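Local atomic coordinates of OBCA, Oxalate Biosynthetic Component A (Burkholderia glumae, PDB entry 4NNC), a protein that belongs, by sequence, to a TIM-barrel enzyme family, with an added N-terminal domain, and binds a cobalt(II) ion in the crystal. Residues F350-V355 and E394-I399; L311-V316 and P345-F350. All blocks are in the same frame, centred on the assembly; numbering follows the deposited sequence.

Phe350 belongs to both interactions: it ends the run from strand 344-349 in interaction 2 and begins the turn into helix 352-359 in interaction 1. Their centres lie about 11 Å apart, and they touch directly, with Val355 CG2 packing 3.5 Å from Val349 CG1 and Leu398 CD1 3.3 Å from Val349 O. A weak hydrogen bond from Asn351 ND2 to Ala315 O ties the helix start to the loop 311-316. Both contacts reach the bound 2KQ, interaction 1 through Phe350 and interaction 2 through Glu348 as well. The Phe350 side chain is about 3 Å from the oxalate ion and about 7 Å from the cobalt(II) ion, so the shared residue lines the ligand pocket.

Interaction 1. Residues F350-V355 and E394-I399; sequences FNHAIV and EDDSLI. With 2KQ ((3S)-3-[2-[3-[[(2R)-4-[[[(2R,3S,4R,5R)-5-(6-aminopurin-9-yl)-4-oxidanyl-3-phosphonooxy-oxolan-2-yl]methoxy-oxidanyl-phosphoryl]oxy-oxidanyl-phosphoryl]oxy-3,3-dimethyl-2-oxidanyl-butanoyl]amino]propanoylamino]ethylsulfanyl]-3-oxidanyl-butanoic acid), chain D.
The Asp396 carboxylate meets the N-terminal turn of helix 352-359, where OD2 takes the N-H of Ala353 on its syn lone pair at 3.0 Å. Its CG stands anti to the backbone N (chi1 -159°), which carries the carboxylate toward the helix; OD1 then lies 3.2 Å from His352 CB. The backbone helps as well: Asp396 O accepts from His352 N at 3.2 Å. Asn351 is the N-cap of this helix, its OD1 accepting from Ile354 N. The planes of the Asn351 amide and the Asp396 carboxylate are 28° apart. With both groups accepting from N-H groups of the first turn, the helix start would probably stabilise the charge of the acid. The His352 imidazole instead presents its edge to Ser397 O, with CD2 3.3 Å away, and a water joins NE2 to Leu398 O. Farther along, Val355 CG2 and Leu398 CD2 pack obliquely at 4.1 Å, with Val433 and Leu430 of helix 416-440 covering this apolar patch. A second water lies between Phe350 O and Leu398 N, accepting from the latter, while the Phe350 ring meets the ligand, CZ lying 3.4 Å from S48 of 2KQ.

Interaction 2. Residues L311-V316 and P345-F350; sequences LSPAAV and PEVEVF. With 2KQ ((3S)-3-[2-[3-[[(2R)-4-[[[(2R,3S,4R,5R)-5-(6-aminopurin-9-yl)-4-oxidanyl-3-phosphonooxy-oxolan-2-yl]methoxy-oxidanyl-phosphoryl]oxy-oxidanyl-phosphoryl]oxy-3,3-dimethyl-2-oxidanyl-butanoyl]amino]propanoylamino]ethylsulfanyl]-3-oxidanyl-butanoic acid), chain D.
Two backbone hydrogen bonds pair Leu311 with its neighbours on strand 344-349: Leu311 N donates to Glu346 O, and Leu311 O accepts from Glu348 N, both at 2.9 Å. The same Leu311 O is also approached by the CA-H of Val347, the residue that faces Leu311 in this parallel bridge.

Apolar contacts continue the pairing. Leu311 and Pro345 run alongside one another in the same direction, CB to CB 4.0 Å, with Leu331, Phe335 and Phe338 of helix 328-341 packed against them. Pro313 CD meets Val347 CG1 with the two side chains roughly at right angles. Further along the loop, Val316 forms a CH-pi contact with Phe350: CG1 sits over the centre of one ring face, 3.7 Å from the centroid and 14° off the normal. With that methyl anti to the backbone N (chi1 178°), CG2 lies over the same face near its rim, 3.6 Å from Phe350 CD1.

Of the polar side chains, Ser312 sets its OG in the plane of the Phe350 ring, 3.3 Å from CE1. Glu346 OE1 accepts from Asn275 ND2; Glu348 OE2 lies 2.7 Å from that Glu346 OE1. Glu348 CG packs 3.6 Å from C52 of 2KQ, and the bend at chi2 (-59°) turns the carboxylate to the ligand, CD 3.3 Å from C50 of 2KQ.

Strands 308-311 and 344-349 are thus parallel neighbours joined through helix 328-341, a beta-alpha-beta unit of the TIM barrel. At the C-terminal end of strand 344-349, Glu348 and Phe350 touch 2KQ and Phe350 touches oxalate, while Ser312 and Val316 pack against Phe350 in this ligand pocket.

Interaction 1. Residues F350-V355 and E394-I399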
loop_
_atom_site.group_PDB
_atom_site.type_symbol
_atom_site.label_atom_id
_atom_site.label_comp_id
_atom_site.label_asym_id
_atom_site.label_seq_id
_atom_site.Cartn_x
_atom_site.Cartn_y
_atom_site.Cartn_z
ATOM N N PHE A 350 4.594 13.115 9.041
ATOM C CA PHE A 350 5.253 12.895 7.762
ATOM C C PHE A 350 6.642 13.498 7.810
ATOM O O PHE A 350 7.548 13.033 7.120
ATOM C CB PHE A 350 4.497 13.575 6.619
ATOM C CG PHE A 350 3.282 12.829 6.127
ATOM C CD1 PHE A 350 2.015 13.179 6.578
ATOM C CD2 PHE A 350 3.395 11.837 5.160
ATOM C CE1 PHE A 350 0.885 12.537 6.109
ATOM C CE2 PHE A 350 2.261 11.173 4.686
ATOM C CZ PHE A 350 0.999 11.527 5.159
ATOM N N ASN A 351 6.817 14.541 8.619
ATOM C CA ASN A 351 8.028 15.354 8.510
ATOM C C ASN A 351 8.350 16.149 9.763
ATOM O O ASN A 351 7.566 16.165 10.714
ATOM C CB ASN A 351 7.944 16.270 7.263
ATOM C CG ASN A 351 6.653 17.111 7.212
ATOM O OD1 ASN A 351 6.245 17.729 8.212
ATOM N ND2 ASN A 351 6.009 17.140 6.039
ATOM N N HIS A 352 9.494 16.827 9.761
ATOM C CA HIS A 352 9.929 17.558 10.949
ATOM C C HIS A 352 9.089 18.785 11.186
ATOM O O HIS A 352 8.885 19.179 12.331
ATOM C CB HIS A 352 11.414 17.914 10.870
ATOM C CG HIS A 352 12.304 16.770 11.224
ATOM N ND1 HIS A 352 12.539 16.400 12.531
ATOM C CD2 HIS A 352 12.979 15.888 10.452
ATOM C CE1 HIS A 352 13.338 15.346 12.549
ATOM N NE2 HIS A 352 13.618 15.013 11.301
ATOM N N ALA A 353 8.596 19.380 10.102
ATOM C CA ALA A 353 7.674 20.511 10.217
ATOM C C ALA A 353 6.498 20.125 11.111
ATOM O O ALA A 353 6.086 20.897 11.979
ATOM C CB ALA A 353 7.186 20.940 8.850
ATOM N N ILE A 354 5.991 18.908 10.916
ATOM C CA ILE A 354 4.834 18.433 11.668
ATOM C C ILE A 354 5.179 18.160 13.134
ATOM O O ILE A 354 4.386 18.498 14.031
ATOM C CB ILE A 354 4.171 17.194 10.985
ATOM C CG1 ILE A 354 3.295 17.660 9.810
ATOM C CG2 ILE A 354 3.340 16.385 11.995
ATOM C CD1 ILE A 354 2.947 16.578 8.802
ATOM N N VAL A 355 6.348 17.557 13.383
ATOM C CA VAL A 355 6.828 17.375 14.758
ATOM C C VAL A 355 6.903 18.732 15.447
ATOM O O VAL A 355 6.428 18.905 16.575
ATOM C CB VAL A 355 8.235 16.748 14.814
ATOM C CG1 VAL A 355 8.703 16.656 16.250
ATOM C CG2 VAL A 355 8.250 15.356 14.172
ATOM N N GLU A 394 14.100 21.350 0.611
ATOM C CA GLU A 394 15.165 20.610 1.261
ATOM C C GLU A 394 14.586 19.384 1.958
ATOM O O GLU A 394 13.385 19.325 2.232
ATOM C CB GLU A 394 15.905 21.497 2.260
ATOM C CG GLU A 394 15.119 21.749 3.530
ATOM C CD GLU A 394 15.823 22.713 4.465
ATOM O OE1 GLU A 394 15.266 22.993 5.549
ATOM O OE2 GLU A 394 16.926 23.191 4.109
ATOM N N ASP A 395 15.440 18.402 2.227
ATOM C CA ASP A 395 15.026 17.187 2.907
ATOM C C ASP A 395 14.342 17.520 4.238
ATOM O O ASP A 395 14.884 18.291 5.034
ATOM C CB ASP A 395 16.245 16.290 3.152
ATOM C CG ASP A 395 15.861 14.923 3.691
ATOM O OD1 ASP A 395 14.672 14.565 3.580
ATOM O OD2 ASP A 395 16.738 14.200 4.214
ATOM N N ASP A 396 13.152 16.963 4.473
ATOM C CA ASP A 396 12.491 17.119 5.778
ATOM C C ASP A 396 11.958 15.777 6.321
ATOM O O ASP A 396 11.117 15.747 7.215
ATOM C CB ASP A 396 11.378 18.174 5.705
ATOM C CG ASP A 396 11.009 18.731 7.080
ATOM O OD1 ASP A 396 11.930 18.951 7.901
ATOM O OD2 ASP A 396 9.797 18.923 7.357
ATOM N N SER A 397 12.478 14.674 5.783
ATOM C CA SER A 397 12.097 13.320 6.181
ATOM C C SER A 397 12.415 12.991 7.646
ATOM O O SER A 397 13.406 13.479 8.202
ATOM C CB SER A 397 12.839 12.303 5.306
ATOM O OG SER A 397 12.851 12.703 3.956
ATOM N N LEU A 398 11.591 12.131 8.248
ATOM C CA LEU A 398 11.850 11.636 9.597
ATOM C C LEU A 398 13.144 10.823 9.627
ATOM O O LEU A 398 13.959 10.977 10.534
ATOM C CB LEU A 398 10.677 10.797 10.117
ATOM C CG LEU A 398 9.391 11.539 10.490
ATOM C CD1 LEU A 398 8.464 10.632 11.310
ATOM C CD2 LEU A 398 9.672 12.840 11.230
ATOM N N ILE A 399 13.322 9.950 8.641
ATOM C CA ILE A 399 14.602 9.296 8.437
ATOM C C ILE A 399 15.254 10.046 7.279
ATOM O O ILE A 399 14.765 9.961 6.148
ATOM C CB ILE A 399 14.426 7.804 8.070
ATOM C CG1 ILE A 399 13.688 7.061 9.188
ATOM C CG2 ILE A 399 15.783 7.155 7.758
ATOM C CD1 ILE A 399 13.599 5.520 8.997
HETATM C C01 2KQ D . 3.124 1.860 -3.701
HETATM C C02 2KQ D . 3.574 0.844 -2.640
HETATM C C03 2KQ D . 2.364 0.539 -1.625
HETATM C C04 2KQ D . 4.020 -0.433 -3.364
HETATM O O05 2KQ D . 4.450 -1.361 -2.394
HETATM P P06 2KQ D . 5.509 -2.492 -2.768
HETATM O O07 2KQ D . 5.353 -3.641 -1.788
HETATM O O08 2KQ D . 5.263 -3.016 -4.174
HETATM O O09 2KQ D . 6.967 -1.871 -2.626
HETATM P P10 2KQ D . 7.833 -1.120 -3.750
HETATM O O11 2KQ D . 8.991 -0.406 -3.110
HETATM O O12 2KQ D . 6.968 -0.092 -4.441
HETATM O O13 2KQ D . 8.380 -2.178 -4.827
HETATM C C14 2KQ D . 9.087 -1.711 -5.987
HETATM C C15 2KQ D . 9.800 -2.820 -6.635
HETATM O O16 2KQ D . 10.567 -3.619 -5.645
HETATM C C17 2KQ D . 10.018 -4.944 -5.628
HETATM N N18 2KQ D . 9.935 -5.364 -4.272
HETATM C C19 2KQ D . 8.998 -5.029 -3.367
HETATM N N20 2KQ D . 9.288 -5.622 -2.187
HETATM C C21 2KQ D . 10.430 -6.345 -2.334
HETATM C C22 2KQ D . 11.204 -7.158 -1.482
HETATM N N23 2KQ D . 10.821 -7.361 -0.091
HETATM N N24 2KQ D . 12.311 -7.742 -1.974
HETATM C C25 2KQ D . 12.681 -7.545 -3.264
HETATM N N26 2KQ D . 11.963 -6.786 -4.105
HETATM C C27 2KQ D . 10.836 -6.177 -3.652
HETATM C C28 2KQ D . 8.716 -4.882 -6.315
HETATM O O29 2KQ D . 8.434 -6.093 -7.017
HETATM C C30 2KQ D . 8.866 -3.787 -7.288
HETATM O O31 2KQ D . 9.451 -4.299 -8.504
HETATM P P32 2KQ D . 9.861 -3.275 -9.718
HETATM O O33 2KQ D . 11.003 -2.342 -9.291
HETATM O O34 2KQ D . 10.277 -4.061 -10.945
HETATM O O35 2KQ D . 8.653 -2.443 -10.061
HETATM C C36 2KQ D . 4.849 1.393 -1.921
HETATM O O37 2KQ D . 5.826 1.585 -2.856
HETATM C C38 2KQ D . 4.657 2.716 -1.162
HETATM O O39 2KQ D . 4.513 3.793 -1.733
HETATM N N40 2KQ D . 4.697 2.686 0.293
HETATM C C41 2KQ D . 4.555 3.933 0.968
HETATM C C42 2KQ D . 3.099 4.185 1.343
HETATM C C43 2KQ D . 2.866 5.509 2.105
HETATM O O44 2KQ D . 3.292 6.583 1.676
HETATM N N45 2KQ D . 2.155 5.453 3.352
HETATM C C46 2KQ D . 1.956 6.693 4.043
HETATM C C47 2KQ D . 0.488 6.886 4.355
HETATM S S48 2KQ D . 0.228 8.223 5.512
HETATM C C49 2KQ D . -1.475 8.225 6.031
HETATM C C50 2KQ D . -1.462 7.780 7.398
HETATM O O51 2KQ D . -2.238 7.294 5.290
HETATM C C52 2KQ D . -2.056 9.672 6.046
HETATM C C53 2KQ D . -3.459 9.893 5.568
HETATM O O54 2KQ D . -4.160 8.938 5.119
HETATM O O55 2KQ D . -3.932 11.059 5.630
HETATM O O HOH W 1 9.316 10.939 6.770
HETATM O O HOH W 2 16.210 13.173 10.675
#

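Interaction 2. Residues L311-V316 and P345-F350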
loop_
_atom_site.group_PDB
_atom_site.type_symbol
_atom_site.label_atom_id
_atom_site.label_comp_id
_atom_site.label_asym_id
_atom_site.label_seq_id
_atom_site.Cartn_x
_atom_site.Cartn_y
_atom_site.Cartn_z
ATOM N N LEU A 311 -4.758 13.644 10.573
ATOM C CA LEU A 311 -4.546 15.077 10.617
ATOM C C LEU A 311 -3.039 15.355 10.531
ATOM O O LEU A 311 -2.254 14.852 11.342
ATOM C CB LEU A 311 -5.159 15.680 11.892
ATOM C CG LEU A 311 -5.207 17.218 11.962
ATOM C CD1 LEU A 311 -6.410 17.719 12.761
ATOM C CD2 LEU A 311 -3.919 17.781 12.549
ATOM N N SER A 312 -2.663 16.152 9.535
ATOM C CA SER A 312 -1.279 16.500 9.272
ATOM C C SER A 312 -1.092 18.019 9.396
ATOM O O SER A 312 -1.482 18.758 8.496
ATOM C CB SER A 312 -0.905 16.044 7.865
ATOM O OG SER A 312 -1.049 14.638 7.745
ATOM N N PRO A 313 -0.491 18.487 10.511
ATOM C CA PRO A 313 -0.434 19.929 10.799
ATOM C C PRO A 313 0.623 20.716 9.999
ATOM O O PRO A 313 1.247 21.625 10.564
ATOM C CB PRO A 313 -0.115 19.972 12.300
ATOM C CG PRO A 313 0.605 18.694 12.576
ATOM C CD PRO A 313 -0.027 17.675 11.650
ATOM N N ALA A 314 0.782 20.397 8.711
ATOM C CA ALA A 314 1.677 21.117 7.799
ATOM C C ALA A 314 1.548 20.543 6.398
ATOM O O ALA A 314 1.014 19.439 6.221
ATOM C CB ALA A 314 3.140 21.029 8.262
ATOM N N ALA A 315 2.040 21.285 5.408
ATOM C CA ALA A 315 2.098 20.788 4.030
ATOM C C ALA A 315 2.840 19.456 3.994
ATOM O O ALA A 315 3.846 19.267 4.700
ATOM C CB ALA A 315 2.795 21.800 3.111
ATOM N N VAL A 316 2.326 18.527 3.198
ATOM C CA VAL A 316 2.987 17.254 3.016
ATOM C C VAL A 316 3.499 17.225 1.583
ATOM O O VAL A 316 2.716 17.225 0.639
ATOM C CB VAL A 316 2.029 16.094 3.288
ATOM C CG1 VAL A 316 2.726 14.750 3.044
ATOM C CG2 VAL A 316 1.515 16.174 4.723
ATOM N N PRO A 345 -8.152 13.044 16.390
ATOM C CA PRO A 345 -7.165 13.074 15.313
ATOM C C PRO A 345 -6.078 12.023 15.520
ATOM O O PRO A 345 -5.686 11.732 16.655
ATOM C CB PRO A 345 -6.560 14.489 15.417
ATOM C CG PRO A 345 -6.939 14.996 16.740
ATOM C CD PRO A 345 -8.227 14.320 17.121
ATOM N N GLU A 346 -5.616 11.442 14.419
ATOM C CA GLU A 346 -4.340 10.754 14.418
ATOM C C GLU A 346 -3.353 11.668 13.706
ATOM O O GLU A 346 -3.468 11.872 12.479
ATOM C CB GLU A 346 -4.412 9.423 13.667
ATOM C CG GLU A 346 -3.049 8.743 13.584
ATOM C CD GLU A 346 -3.115 7.350 12.985
ATOM O OE1 GLU A 346 -3.405 7.249 11.774
ATOM O OE2 GLU A 346 -2.871 6.362 13.727
ATOM N N VAL A 347 -2.402 12.225 14.460
ATOM C CA VAL A 347 -1.390 13.095 13.874
ATOM C C VAL A 347 -0.482 12.262 12.958
ATOM O O VAL A 347 0.220 11.366 13.430
ATOM C CB VAL A 347 -0.550 13.834 14.962
ATOM C CG1 VAL A 347 0.506 14.729 14.318
ATOM C CG2 VAL A 347 -1.452 14.672 15.858
ATOM N N GLU A 348 -0.509 12.537 11.651
ATOM C CA GLU A 348 0.381 11.835 10.721
ATOM C C GLU A 348 1.728 12.556 10.650
ATOM O O GLU A 348 1.854 13.650 10.088
ATOM C CB GLU A 348 -0.243 11.702 9.329
ATOM C CG GLU A 348 -1.704 11.211 9.332
ATOM C CD GLU A 348 -1.882 9.833 9.988
ATOM O OE1 GLU A 348 -0.914 9.028 10.014
ATOM O OE2 GLU A 348 -2.994 9.546 10.485
ATOM N N VAL A 349 2.738 11.955 11.257
ATOM C CA VAL A 349 4.026 12.613 11.331
ATOM C C VAL A 349 4.786 12.284 10.060
ATOM O O VAL A 349 5.511 11.285 9.990
ATOM C CB VAL A 349 4.812 12.180 12.590
ATOM C CG1 VAL A 349 6.020 13.070 12.778
ATOM C CG2 VAL A 349 3.901 12.239 13.814
ATOM N N PHE A 350 4.594 13.115 9.041
ATOM C CA PHE A 350 5.253 12.895 7.762
ATOM C C PHE A 350 6.642 13.498 7.810
ATOM O O PHE A 350 7.548 13.033 7.120
ATOM C CB PHE A 350 4.497 13.575 6.619
ATOM C CG PHE A 350 3.282 12.829 6.127
ATOM C CD1 PHE A 350 2.015 13.179 6.578
ATOM C CD2 PHE A 350 3.395 11.837 5.160
ATOM C CE1 PHE A 350 0.885 12.537 6.109
ATOM C CE2 PHE A 350 2.261 11.173 4.686
ATOM C CZ PHE A 350 0.999 11.527 5.159
HETATM C C01 2KQ D . 3.124 1.860 -3.701
HETATM C C02 2KQ D . 3.574 0.844 -2.640
HETATM C C03 2KQ D . 2.364 0.539 -1.625
HETATM C C04 2KQ D . 4.020 -0.433 -3.364
HETATM O O05 2KQ D . 4.450 -1.361 -2.394
HETATM P P06 2KQ D . 5.509 -2.492 -2.768
HETATM O O07 2KQ D . 5.353 -3.641 -1.788
HETATM O O08 2KQ D . 5.263 -3.016 -4.174
HETATM O O09 2KQ D . 6.967 -1.871 -2.626
HETATM P P10 2KQ D . 7.833 -1.120 -3.750
HETATM O O11 2KQ D . 8.991 -0.406 -3.110
HETATM O O12 2KQ D . 6.968 -0.092 -4.441
HETATM O O13 2KQ D . 8.380 -2.178 -4.827
HETATM C C14 2KQ D . 9.087 -1.711 -5.987
HETATM C C15 2KQ D . 9.800 -2.820 -6.635
HETATM O O16 2KQ D . 10.567 -3.619 -5.645
HETATM C C17 2KQ D . 10.018 -4.944 -5.628
HETATM N N18 2KQ D . 9.935 -5.364 -4.272
HETATM C C19 2KQ D . 8.998 -5.029 -3.367
HETATM N N20 2KQ D . 9.288 -5.622 -2.187
HETATM C C21 2KQ D . 10.430 -6.345 -2.334
HETATM C C22 2KQ D . 11.204 -7.158 -1.482
HETATM N N23 2KQ D . 10.821 -7.361 -0.091
HETATM N N24 2KQ D . 12.311 -7.742 -1.974
HETATM C C25 2KQ D . 12.681 -7.545 -3.264
HETATM N N26 2KQ D . 11.963 -6.786 -4.105
HETATM C C27 2KQ D . 10.836 -6.177 -3.652
HETATM C C28 2KQ D . 8.716 -4.882 -6.315
HETATM O O29 2KQ D . 8.434 -6.093 -7.017
HETATM C C30 2KQ D . 8.866 -3.787 -7.288
HETATM O O31 2KQ D . 9.451 -4.299 -8.504
HETATM P P32 2KQ D . 9.861 -3.275 -9.718
HETATM O O33 2KQ D . 11.003 -2.342 -9.291
HETATM O O34 2KQ D . 10.277 -4.061 -10.945
HETATM O O35 2KQ D . 8.653 -2.443 -10.061
HETATM C C36 2KQ D . 4.849 1.393 -1.921
HETATM O O37 2KQ D . 5.826 1.585 -2.856
HETATM C C38 2KQ D . 4.657 2.716 -1.162
HETATM O O39 2KQ D . 4.513 3.793 -1.733
HETATM N N40 2KQ D . 4.697 2.686 0.293
HETATM C C41 2KQ D . 4.555 3.933 0.968
HETATM C C42 2KQ D . 3.099 4.185 1.343
HETATM C C43 2KQ D . 2.866 5.509 2.105
HETATM O O44 2KQ D . 3.292 6.583 1.676
HETATM N N45 2KQ D . 2.155 5.453 3.352
HETATM C C46 2KQ D . 1.956 6.693 4.043
HETATM C C47 2KQ D . 0.488 6.886 4.355
HETATM S S48 2KQ D . 0.228 8.223 5.512
HETATM C C49 2KQ D . -1.475 8.225 6.031
HETATM C C50 2KQ D . -1.462 7.780 7.398
HETATM O O51 2KQ D . -2.238 7.294 5.290
HETATM C C52 2KQ D . -2.056 9.672 6.046
HETATM C C53 2KQ D . -3.459 9.893 5.568
HETATM O O54 2KQ D . -4.160 8.938 5.119
HETATM O O55 2KQ D . -3.932 11.059 5.630
#